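PDB 4LN9: rifamycin polyketide synthase from Amycolatopsis mediterranei, which probably removes water from the beta-hydroxyacyl polyketide intermediate through the dehydratase domain of its terminal module during rifamycin assembly. Local coordinates for residues Pro172-Val178 with Val204-Gly208. Numbering follows the deposited sequence.
Sequences PPEAKPV and VWRRG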
loop_
_atom_site.group_PDB
_atom_site.type_symbol
_atom_site.label_atom_id
_atom_site.label_comp_id
_atom_site.label_asym_id
_atom_site.label_seq_id
_atom_site.Cartn_x
_atom_site.Cartn_y
_atom_site.Cartn_z
ATOM N N PRO A 172 -40.913 -21.274 -9.835
ATOM C CA PRO A 172 -40.962 -21.977 -11.113
ATOM C C PRO A 172 -41.977 -23.123 -11.114
ATOM O O PRO A 172 -42.174 -23.772 -10.086
ATOM C CB PRO A 172 -39.536 -22.509 -11.268
ATOM C CG PRO A 172 -38.699 -21.519 -10.533
ATOM C CD PRO A 172 -39.531 -21.125 -9.334
ATOM N N PRO A 173 -42.721 -23.267 -12.223
ATOM C CA PRO A 173 -43.599 -24.399 -12.485
ATOM C C PRO A 173 -43.015 -25.749 -12.074
ATOM O O PRO A 173 -41.884 -26.079 -12.432
ATOM C CB PRO A 173 -43.798 -24.324 -13.996
ATOM C CG PRO A 173 -43.801 -22.848 -14.265
ATOM C CD PRO A 173 -42.887 -22.214 -13.241
ATOM N N GLU A 174 -43.781 -26.489 -11.275
ATOM C CA GLU A 174 -43.411 -27.835 -10.840
ATOM C C GLU A 174 -42.281 -27.879 -9.815
ATOM O O GLU A 174 -41.802 -28.958 -9.466
ATOM C CB GLU A 174 -43.071 -28.732 -12.034
ATOM C CG GLU A 174 -44.185 -28.853 -13.065
ATOM C CD GLU A 174 -44.186 -30.195 -13.771
ATOM O OE1 GLU A 174 -43.291 -31.020 -13.489
ATOM O OE2 GLU A 174 -45.106 -30.440 -14.581
ATOM N N ALA A 175 -41.850 -26.718 -9.333
ATOM C CA ALA A 175 -40.930 -26.679 -8.199
ATOM C C ALA A 175 -41.707 -26.797 -6.895
ATOM O O ALA A 175 -42.648 -26.040 -6.656
ATOM C CB ALA A 175 -40.112 -25.397 -8.219
ATOM N N LYS A 176 -41.324 -27.758 -6.061
ATOM C CA LYS A 176 -42.038 -28.016 -4.817
ATOM C C LYS A 176 -41.414 -27.219 -3.681
ATOM O O LYS A 176 -40.197 -27.245 -3.497
ATOM C CB LYS A 176 -42.000 -29.509 -4.487
ATOM C CG LYS A 176 -42.213 -30.410 -5.692
ATOM C CD LYS A 176 -43.315 -31.421 -5.429
ATOM C CE LYS A 176 -44.189 -31.625 -6.656
ATOM N NZ LYS A 176 -44.949 -30.392 -7.009
ATOM N N PRO A 177 -42.249 -26.500 -2.916
ATOM C CA PRO A 177 -41.751 -25.673 -1.824
ATOM C C PRO A 177 -41.252 -26.517 -0.658
ATOM O O PRO A 177 -41.792 -27.593 -0.396
ATOM C CB PRO A 177 -42.980 -24.861 -1.406
ATOM C CG PRO A 177 -44.144 -25.688 -1.832
ATOM C CD PRO A 177 -43.706 -26.369 -3.095
ATOM N N VAL A 178 -40.147 -26.093 -0.058
ATOM C CA VAL A 178 -39.554 -26.808 1.065
ATOM C C VAL A 178 -39.893 -26.086 2.367
ATOM O O VAL A 178 -39.838 -24.858 2.429
ATOM C CB VAL A 178 -38.022 -26.889 0.920
ATOM C CG1 VAL A 178 -37.413 -27.642 2.092
ATOM C CG2 VAL A 178 -37.648 -27.545 -0.400
ATOM N N VAL A 204 -37.523 -21.786 -0.182
ATOM C CA VAL A 204 -36.796 -22.659 -1.090
ATOM C C VAL A 204 -37.777 -23.554 -1.837
ATOM O O VAL A 204 -38.786 -23.976 -1.274
ATOM C CB VAL A 204 -35.799 -23.543 -0.320
ATOM C CG1 VAL A 204 -35.279 -24.661 -1.211
ATOM C CG2 VAL A 204 -34.655 -22.699 0.219
ATOM N N TRP A 205 -37.575 -23.692 -3.147
ATOM C CA TRP A 205 -38.279 -24.723 -3.911
ATOM C C TRP A 205 -37.292 -25.635 -4.565
ATOM O O TRP A 205 -36.202 -25.207 -4.946
ATOM C CB TRP A 205 -39.171 -24.102 -4.981
ATOM C CG TRP A 205 -40.160 -23.096 -4.451
ATOM C CD1 TRP A 205 -41.530 -23.265 -4.266
ATOM C CD2 TRP A 205 -39.907 -21.682 -4.167
ATOM N NE1 TRP A 205 -42.106 -22.099 -3.830
ATOM C CE2 TRP A 205 -41.186 -21.112 -3.744
ATOM C CE3 TRP A 205 -38.784 -20.869 -4.199
ATOM C CZ2 TRP A 205 -41.307 -19.784 -3.374
ATOM C CZ3 TRP A 205 -38.917 -19.534 -3.814
ATOM C CH2 TRP A 205 -40.154 -19.001 -3.437
ATOM N N ARG A 206 -37.717 -26.865 -4.831
ATOM C CA ARG A 206 -36.840 -27.852 -5.440
ATOM C C ARG A 206 -37.502 -28.492 -6.656
ATOM O O ARG A 206 -38.721 -28.656 -6.697
ATOM C CB ARG A 206 -36.452 -28.926 -4.422
ATOM C CG ARG A 206 -35.560 -30.023 -4.982
ATOM C CD ARG A 206 -35.481 -31.215 -4.040
ATOM N NE ARG A 206 -35.067 -30.824 -2.694
ATOM C CZ ARG A 206 -35.883 -30.772 -1.647
ATOM N NH1 ARG A 206 -37.166 -31.078 -1.788
ATOM N NH2 ARG A 206 -35.414 -30.433 -0.454
ATOM N N ARG A 207 -36.684 -28.852 -7.640
ATOM C CA ARG A 207 -37.171 -29.401 -8.899
ATOM C C ARG A 207 -36.099 -30.352 -9.439
ATOM O O ARG A 207 -34.908 -30.097 -9.263
ATOM C CB ARG A 207 -37.410 -28.260 -9.891
ATOM C CG ARG A 207 -38.161 -28.647 -11.153
ATOM C CD ARG A 207 -37.709 -27.784 -12.321
ATOM N NE ARG A 207 -38.683 -26.745 -12.643
ATOM C CZ ARG A 207 -38.441 -25.710 -13.441
ATOM N NH1 ARG A 207 -37.227 -25.524 -13.945
ATOM N NH2 ARG A 207 -39.419 -24.867 -13.748
ATOM N N GLY A 208 -36.513 -31.533 -9.893
ATOM C CA GLY A 208 -35.560 -32.561 -10.328
ATOM C C GLY A 208 -35.050 -33.411 -9.176
ATOM O O GLY A 208 -35.514 -33.267 -8.045
HETATM O O HOH W 1 -39.807 -22.635 1.456
#
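Lys176 and Arg206 face each other as an antiparallel hydrogen-bonded pair where the short strand 176-178 meets strand 201-207, at one edge of the double hotdog fold of this dehydratase domain. The segments 176-178 and 204-207 run antiparallel but splayed, with 136° between their directions and their axes approaching to 4.4 Å. Each backbone N-H of the pair meets the other's carbonyl: Lys176 N to Arg206 O and Arg206 N to Lys176 O are both 2.8 Å. Pro177 and Trp205 form the next, non-hydrogen-bonded pair, so the missing N-H of the proline costs no bond to this neighbour. Farther on, Val178 N still reaches Val204 O, while a water accepts from Val204 N.

Just before the edge strand, a type II turn from Pro172 to Ala175 is closed by Ala175 N on Pro172 O. Ala175 CB then lies 3.6 Å from Trp205 CB. With CG anti to its carbonyl carbon (chi1 -55°), the Trp205 indole slants past Pro177, Trp205 CD1 coming 3.4 Å from Pro177 CA; outside the pair, Trp170 meets this indole edge-to-face. On the other side of the strands, Val178 CG2 packs against Val204 CG1, the two valines side by side and pointing the same way. Val178 CG2 also sits over one face of the Arg206 guanidinium, 3.7 Å from Arg206 NH2.

Arg207 reaches back to the turn. Its chain bends at chi2 and chi3, bringing the guanidinium edge-on to Pro173 O, while NH1 makes a salt bridge with Glu214 on the adjoining strand 214-220. Both NE and NH2 donate to that one carbonyl oxygen, which lies almost in the guanidinium plane: Arg207 NH2 is 3.0 Å from Pro173 O, on a lone pair, whereas Arg207 NE approaches nearly in line with the C=O bond.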